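Side-chain contact in chitinase (Chromobacterium violaceum, PDB 4TXG), which probably hydrolyses glycosidic bonds of chitin, as a family 18 glycoside hydrolase that also carries a predicted carbohydrate-binding module: residues A221-S226 / H232-T237. Numbering follows the deposited sequence.
Sequences AEMDAS and HFNLLT
Ala221 meets Leu235 from the helix 231-242. Its CB lies 3.9 Å from Leu235 CD1, an apolar contact between methyl groups. The other branch of Leu235 lies against the backbone that follows: CD2 is in van der Waals contact with Glu222 O at 3.4 Å. The same carbonyl accepts a hydrogen bond from Gln238 NE2, one turn further along the helix. The Glu222 side chain starts away from the helix, and a cesium ion is bound near it.

Met223 lies against Asn234 and Leu235. Its SD is 3.6 Å from Asn234 CB. Bends at chi2 (-69°) and chi3 (127°) bring the terminal methyl round to Leu235, with CE 3.9 Å from Leu235 CG. These two side chains cross at about a right angle. Trp215 and Lys230, from the loop, also touch Met223.

The segment belongs to the loop between strand 199-200 and helix 231-242. It passes obliquely over that helix, which is one of those around the parallel strands of the TIM barrel typical of family 18 chitinases.

At Asp224 the contact becomes polar. Asn234 has CG anti to its own backbone N (chi1 -173°), which carries the amide out to the loop. Asp224 N donates to Asn234 OD1 at 2.9 Å, nearly straight. Asn234 ND2 returns a bond to Asp224 O at 3.0 Å, with the acceptor in the amide plane. The two bonds to one residue's backbone fix the rotation of the buried amide. ND2 also donates to Tyr229 O.

The Asp224 carboxylate turns to other partners. OD2 forms a salt bridge with Arg241. OD1 accepts from Ser226 N at 2.8 Å, closing an Asx turn, and Ser226 OG reaches OD1 from the same face of the carboxylate.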
ATOM      1  N   ALA A 221     -10.951   9.596 -27.472  1.00 12.21           N
ATOM      2  CA  ALA A 221     -10.957  10.532 -26.342  1.00 12.76           C
ATOM      3  C   ALA A 221     -12.091  11.555 -26.437  1.00 13.14           C
ATOM      4  O   ALA A 221     -12.067  12.579 -25.752  1.00 12.32           O
ATOM      5  CB  ALA A 221      -9.615  11.250 -26.239  1.00 15.21           C
ATOM      6  N   GLU A 222     -13.071  11.275 -27.292  1.00 12.43           N
ATOM      7  CA  GLU A 222     -14.189  12.188 -27.505  1.00 13.18           C
ATOM      8  C   GLU A 222     -15.042  12.330 -26.244  1.00 12.21           C
ATOM      9  O   GLU A 222     -15.304  11.347 -25.542  1.00 14.79           O
ATOM     10  CB  GLU A 222     -15.062  11.721 -28.678  1.00 15.54           C
ATOM     11  CG  GLU A 222     -14.331  11.629 -30.020  1.00 19.62           C
ATOM     12  CD  GLU A 222     -13.631  10.288 -30.245  1.00 23.62           C
ATOM     13  OE1 GLU A 222     -13.629   9.430 -29.333  1.00 22.15           O
ATOM     14  OE2 GLU A 222     -13.083  10.088 -31.349  1.00 24.35           O
ATOM     15  N   MET A 223     -15.475  13.557 -25.977  1.00 10.85           N
ATOM     16  CA  MET A 223     -16.273  13.859 -24.792  1.00 10.40           C
ATOM     17  C   MET A 223     -17.724  13.444 -24.984  1.00 11.15           C
ATOM     18  O   MET A 223     -18.280  13.586 -26.071  1.00 14.23           O
ATOM     19  CB  MET A 223     -16.200  15.357 -24.467  1.00 11.14           C
ATOM     20  CG  MET A 223     -14.815  15.821 -24.023  1.00 11.33           C
ATOM     21  SD  MET A 223     -14.377  15.172 -22.400  1.00 16.51           S
ATOM     22  CE  MET A 223     -12.785  14.411 -22.729  1.00 11.89           C
ATOM     23  N   ASP A 224     -18.317  12.908 -23.925  1.00 11.44           N
ATOM     24  CA  ASP A 224     -19.756  12.667 -23.865  1.00 10.35           C
ATOM     25  C   ASP A 224     -20.424  13.984 -23.481  1.00 10.13           C
ATOM     26  O   ASP A 224     -20.248  14.470 -22.365  1.00  9.88           O
ATOM     27  CB  ASP A 224     -20.066  11.561 -22.841  1.00 10.61           C
ATOM     28  CG  ASP A 224     -21.563  11.279 -22.674  1.00 11.28           C
ATOM     29  OD1 ASP A 224     -22.417  12.034 -23.183  1.00 10.17           O
ATOM     30  OD2 ASP A 224     -21.888  10.275 -22.000  1.00 12.83           O
ATOM     31  N   ALA A 225     -21.192  14.551 -24.405  1.00 10.53           N
ATOM     32  CA  ALA A 225     -21.825  15.846 -24.168  1.00 10.76           C
ATOM     33  C   ALA A 225     -22.888  15.804 -23.072  1.00 10.65           C
ATOM     34  O   ALA A 225     -23.330  16.856 -22.601  1.00 10.84           O
ATOM     35  CB  ALA A 225     -22.441  16.375 -25.465  1.00 11.29           C
ATOM     36  N   SER A 226     -23.318  14.602 -22.687  1.00 10.45           N
ATOM     37  CA  SER A 226     -24.412  14.458 -21.727  1.00 10.48           C
ATOM     38  C   SER A 226     -23.930  14.441 -20.273  1.00 10.10           C
ATOM     39  O   SER A 226     -24.742  14.370 -19.347  1.00 10.45           O
ATOM     40  CB  SER A 226     -25.225  13.184 -22.030  1.00 10.61           C
ATOM     41  OG  SER A 226     -24.600  12.016 -21.493  1.00 10.28           O
ATOM     42  N   HIS A 232     -10.566  14.025 -17.817  1.00  8.63           N
ATOM     43  CA  HIS A 232     -10.363  12.599 -17.557  1.00  8.42           C
ATOM     44  C   HIS A 232     -11.643  11.929 -17.055  1.00  8.09           C
ATOM     45  O   HIS A 232     -11.936  10.788 -17.411  1.00  9.48           O
ATOM     46  CB  HIS A 232      -9.273  12.365 -16.502  1.00  8.23           C
ATOM     47  CG  HIS A 232      -7.895  12.814 -16.902  1.00  8.63           C
ATOM     48  ND1 HIS A 232      -7.290  12.436 -18.080  1.00 10.14           N
ATOM     49  CD2 HIS A 232      -6.992  13.569 -16.234  1.00  8.68           C
ATOM     50  CE1 HIS A 232      -6.076  12.964 -18.135  1.00  9.49           C
ATOM     51  NE2 HIS A 232      -5.867  13.641 -17.024  1.00  9.23           N
ATOM     52  N   PHE A 233     -12.387  12.625 -16.198  1.00  7.87           N
ATOM     53  CA  PHE A 233     -13.546  12.009 -15.551  1.00  7.73           C
ATOM     54  C   PHE A 233     -14.636  11.644 -16.564  1.00  7.87           C
ATOM     55  O   PHE A 233     -15.311  10.625 -16.429  1.00  7.84           O
ATOM     56  CB  PHE A 233     -14.135  12.934 -14.482  1.00  7.50           C
ATOM     57  CG  PHE A 233     -13.306  13.024 -13.203  1.00  7.24           C
ATOM     58  CD1 PHE A 233     -12.063  12.423 -13.105  1.00  8.82           C
ATOM     59  CD2 PHE A 233     -13.796  13.726 -12.107  1.00 10.22           C
ATOM     60  CE1 PHE A 233     -11.311  12.523 -11.931  1.00  8.04           C
ATOM     61  CE2 PHE A 233     -13.065  13.831 -10.934  1.00  9.45           C
ATOM     62  CZ  PHE A 233     -11.821  13.221 -10.843  1.00  8.53           C
ATOM     63  N   ASN A 234     -14.820  12.499 -17.563  1.00  8.17           N
ATOM     64  CA  ASN A 234     -15.789  12.225 -18.623  1.00  8.42           C
ATOM     65  C   ASN A 234     -15.451  10.899 -19.329  1.00 10.35           C
ATOM     66  O   ASN A 234     -16.317  10.036 -19.522  1.00  8.94           O
ATOM     67  CB  ASN A 234     -15.812  13.397 -19.617  1.00  8.77           C
ATOM     68  CG  ASN A 234     -16.914  13.274 -20.658  1.00  9.73           C
ATOM     69  OD1 ASN A 234     -16.917  12.346 -21.470  1.00  9.49           O
ATOM     70  ND2 ASN A 234     -17.838  14.231 -20.658  1.00  9.21           N
ATOM     71  N   LEU A 235     -14.187  10.732 -19.702  1.00 10.09           N
ATOM     72  CA  LEU A 235     -13.755   9.498 -20.351  1.00  8.90           C
ATOM     73  C   LEU A 235     -13.880   8.288 -19.411  1.00  8.91           C
ATOM     74  O   LEU A 235     -14.309   7.220 -19.842  1.00 10.47           O
ATOM     75  CB  LEU A 235     -12.314   9.642 -20.865  1.00 11.68           C
ATOM     76  CG  LEU A 235     -12.183  10.608 -22.055  1.00 12.51           C
ATOM     77  CD1 LEU A 235     -10.743  10.740 -22.543  1.00 14.18           C
ATOM     78  CD2 LEU A 235     -13.087  10.147 -23.200  1.00 14.50           C
ATOM     79  N   LEU A 236     -13.535   8.447 -18.134  1.00  8.33           N
ATOM     80  CA  LEU A 236     -13.687   7.329 -17.192  1.00  8.19           C
ATOM     81  C   LEU A 236     -15.139   6.858 -17.144  1.00  9.61           C
ATOM     82  O   LEU A 236     -15.422   5.658 -17.211  1.00  9.55           O
ATOM     83  CB  LEU A 236     -13.212   7.720 -15.784  1.00  9.29           C
ATOM     84  CG  LEU A 236     -11.708   7.943 -15.605  1.00  9.27           C
ATOM     85  CD1 LEU A 236     -11.439   8.400 -14.169  1.00 11.61           C
ATOM     86  CD2 LEU A 236     -10.922   6.686 -15.917  1.00  8.35           C
ATOM     87  N   THR A 237     -16.064   7.807 -17.067  1.00  8.17           N
ATOM     88  CA  THR A 237     -17.485   7.462 -17.001  1.00  9.04           C
ATOM     89  C   THR A 237     -17.928   6.722 -18.255  1.00  9.51           C
ATOM     90  O   THR A 237     -18.656   5.722 -18.188  1.00  8.99           O
ATOM     91  CB  THR A 237     -18.338   8.722 -16.801  1.00  8.31           C
ATOM     92  OG1 THR A 237     -17.979   9.329 -15.552  1.00  8.39           O
ATOM     93  CG2 THR A 237     -19.829   8.371 -16.772  1.00  9.49           C
TER